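Local coordinates for AlgX/AlgJ SGNH hydrolase-like domain-containing protein (Eubacterium siraeum, PDB 4NZK) that is of unknown function but belongs to the DHHW family of the SGNH hydrolase clan, which suggests a hydrolase-like role, at residues A[103-107]-A[173-177]. Residue numbers count along the deposited sequence, not the author numbering.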
ATOM      1  N   PHE A 103      -8.353   0.106 -11.649  1.00  9.08           N
ATOM      2  CA  PHE A 103      -8.198   1.323 -10.872  1.00 10.24           C
ATOM      3  C   PHE A 103      -6.715   1.497 -10.543  1.00 10.72           C
ATOM      4  O   PHE A 103      -5.970   0.513 -10.388  1.00 11.83           O
ATOM      5  CB  PHE A 103      -8.940   1.222  -9.543  1.00 10.01           C
ATOM      6  CG  PHE A 103     -10.439   1.040  -9.638  1.00 10.60           C
ATOM      7  CD1 PHE A 103     -11.016  -0.196  -9.938  1.00 10.63           C
ATOM      8  CD2 PHE A 103     -11.274   2.106  -9.380  1.00 12.10           C
ATOM      9  CE1 PHE A 103     -12.399  -0.346  -9.944  1.00 11.88           C
ATOM     10  CE2 PHE A 103     -12.653   1.970  -9.409  1.00 13.16           C
ATOM     11  CZ  PHE A 103     -13.213   0.746  -9.708  1.00 13.22           C
ATOM     12  N   ASN A 104      -6.301   2.749 -10.435  1.00  9.49           N
ATOM     13  CA  ASN A 104      -4.939   3.101 -10.077  1.00  9.42           C
ATOM     14  C   ASN A 104      -4.972   4.030  -8.855  1.00 10.85           C
ATOM     15  O   ASN A 104      -5.684   5.024  -8.851  1.00 11.85           O
ATOM     16  CB  ASN A 104      -4.339   3.899 -11.227  1.00 11.92           C
ATOM     17  CG  ASN A 104      -2.977   4.454 -10.896  1.00 12.70           C
ATOM     18  OD1 ASN A 104      -2.075   3.705 -10.583  1.00 12.76           O
ATOM     19  ND2 ASN A 104      -2.841   5.783 -10.933  1.00 14.01           N
HETATM   20  N   MSE A 105      -4.177   3.695  -7.845  1.00  9.84           N
HETATM   21  CA  MSE A 105      -4.043   4.560  -6.651  1.00  9.94           C
HETATM   22  C   MSE A 105      -2.609   4.583  -6.203  1.00 10.14           C
HETATM   23  O   MSE A 105      -2.143   3.691  -5.489  1.00 12.63           O
HETATM   24  CB  MSE A 105      -5.033   4.136  -5.551  1.00 12.29           C
HETATM   25  CG  MSE A 105      -5.029   5.216  -4.431  1.00 11.48           C
HETATM   26 SE   MSE A 105      -6.424   4.911  -3.108  0.75 10.33          SE
HETATM   27  CE  MSE A 105      -5.901   3.157  -2.560  1.00 12.63           C
ATOM     28  N   VAL A 106      -1.887   5.598  -6.672  1.00 10.27           N
ATOM     29  CA  VAL A 106      -0.509   5.820  -6.313  1.00  9.37           C
ATOM     30  C   VAL A 106      -0.489   6.824  -5.183  1.00 11.36           C
ATOM     31  O   VAL A 106      -1.090   7.900  -5.290  1.00 12.47           O
ATOM     32  CB  VAL A 106       0.355   6.293  -7.516  1.00 10.28           C
ATOM     33  CG1 VAL A 106       1.787   6.575  -7.063  1.00 12.21           C
ATOM     34  CG2 VAL A 106       0.345   5.232  -8.616  1.00 12.27           C
ATOM     35  N   VAL A 107       0.203   6.477  -4.111  1.00  9.65           N
ATOM     36  CA  VAL A 107       0.163   7.314  -2.904  1.00 11.37           C
ATOM     37  C   VAL A 107       1.566   7.785  -2.527  1.00 12.04           C
ATOM     38  O   VAL A 107       2.547   7.117  -2.803  1.00 12.43           O
ATOM     39  CB  VAL A 107      -0.478   6.582  -1.714  1.00 14.41           C
ATOM     40  CG1 VAL A 107      -1.964   6.326  -1.982  1.00 14.72           C
ATOM     41  CG2 VAL A 107       0.235   5.275  -1.375  1.00 16.94           C
ATOM     42  N   ALA A 173      -7.055   5.990   2.207  1.00 10.78           N
ATOM     43  CA  ALA A 173      -6.849   5.652   0.813  1.00 10.90           C
ATOM     44  C   ALA A 173      -7.827   4.569   0.382  1.00 11.73           C
ATOM     45  O   ALA A 173      -8.473   4.700  -0.683  1.00 12.68           O
ATOM     46  CB  ALA A 173      -5.413   5.251   0.577  1.00 13.82           C
ATOM     47  N   ALA A 174      -8.016   3.548   1.224  1.00 11.46           N
ATOM     48  CA  ALA A 174      -8.985   2.494   0.930  1.00 12.95           C
ATOM     49  C   ALA A 174     -10.373   3.096   0.783  1.00 12.42           C
ATOM     50  O   ALA A 174     -11.157   2.709  -0.097  1.00 13.35           O
ATOM     51  CB  ALA A 174      -8.971   1.410   1.998  1.00 14.18           C
ATOM     52  N   LYS A 175     -10.692   4.036   1.666  1.00 11.42           N
ATOM     53  CA  LYS A 175     -11.991   4.702   1.612  1.00 10.87           C
ATOM     54  C   LYS A 175     -12.209   5.424   0.287  1.00 11.03           C
ATOM     55  O   LYS A 175     -13.284   5.349  -0.301  1.00 13.03           O
ATOM     56  CB  LYS A 175     -12.087   5.683   2.780  1.00 12.22           C
ATOM     57  CG  LYS A 175     -13.375   6.500   2.799  1.00 16.26           C
ATOM     58  CD  LYS A 175     -13.547   7.316   4.076  1.00 19.97           C
ATOM     59  CE  LYS A 175     -14.834   8.134   4.031  1.00 30.66           C
ATOM     60  NZ  LYS A 175     -15.159   8.580   5.390  1.00 32.59           N
ATOM     61  N   ALA A 176     -11.169   6.083  -0.201  1.00 11.32           N
ATOM     62  CA  ALA A 176     -11.289   6.803  -1.468  1.00 10.93           C
ATOM     63  C   ALA A 176     -11.561   5.820  -2.619  1.00 11.73           C
ATOM     64  O   ALA A 176     -12.361   6.093  -3.514  1.00 12.92           O
ATOM     65  CB  ALA A 176     -10.028   7.581  -1.761  1.00 12.99           C
ATOM     66  N   PHE A 177     -10.842   4.701  -2.607  1.00 11.73           N
ATOM     67  CA  PHE A 177     -11.048   3.668  -3.630  1.00 10.03           C
ATOM     68  C   PHE A 177     -12.435   3.068  -3.565  1.00 10.69           C
ATOM     69  O   PHE A 177     -13.119   2.971  -4.585  1.00 11.61           O
ATOM     70  CB  PHE A 177      -9.984   2.587  -3.543  1.00 11.39           C
ATOM     71  CG  PHE A 177     -10.359   1.328  -4.267  1.00 10.56           C
ATOM     72  CD1 PHE A 177     -10.472   1.304  -5.625  1.00 12.52           C
ATOM     73  CD2 PHE A 177     -10.601   0.168  -3.557  1.00 12.10           C
ATOM     74  CE1 PHE A 177     -10.860   0.120  -6.263  1.00 13.90           C
ATOM     75  CE2 PHE A 177     -11.004  -0.972  -4.173  1.00 16.16           C
ATOM     76  CZ  PHE A 177     -11.122  -1.008  -5.546  1.00 13.90           C
TER
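This is helix-on-sheet packing in an alpha/beta fold consistent with the SGNH hydrolase clan. Strand 101-107 lies in the mixed central sheet, between strands 141-142 and 328-334, and helix 167-180 packs on one face of it. The short segments run nearly antiparallel, at 157°, with axes 10.2 Å apart at closest approach. Side chains alternate: Phe103, Met105 and Val107 point toward the helix, while Asn104 points away and hydrogen-bonds Tyr85 and Asn142. The contact is buried and mostly apolar, and no hydrogen bond crosses it.

The two phenylalanines form a T-shaped pair. Phe103 is in the m rotamer and offers its ring face; Phe177, with chi1 t, brings its edge. The planes stand at 89° and the centroids are 4.9 Å apart. Leu330 of strand 328-334 touches both side chains.

With chi1 and chi2 both t, the selenomethionine Met105 reaches out to the helix; chi3 p turns the methyl aside, and Met105 CE lies 3.8 Å from Ala173 CB and 4.2 Å from Phe177 CB. Ala173 O accepts the backbone hydrogen bond from Phe177 N. Met105 SE lies 3.2 Å from that same Ala173 O, nearly in line with the CG-SE bond, a chalcogen-type geometry.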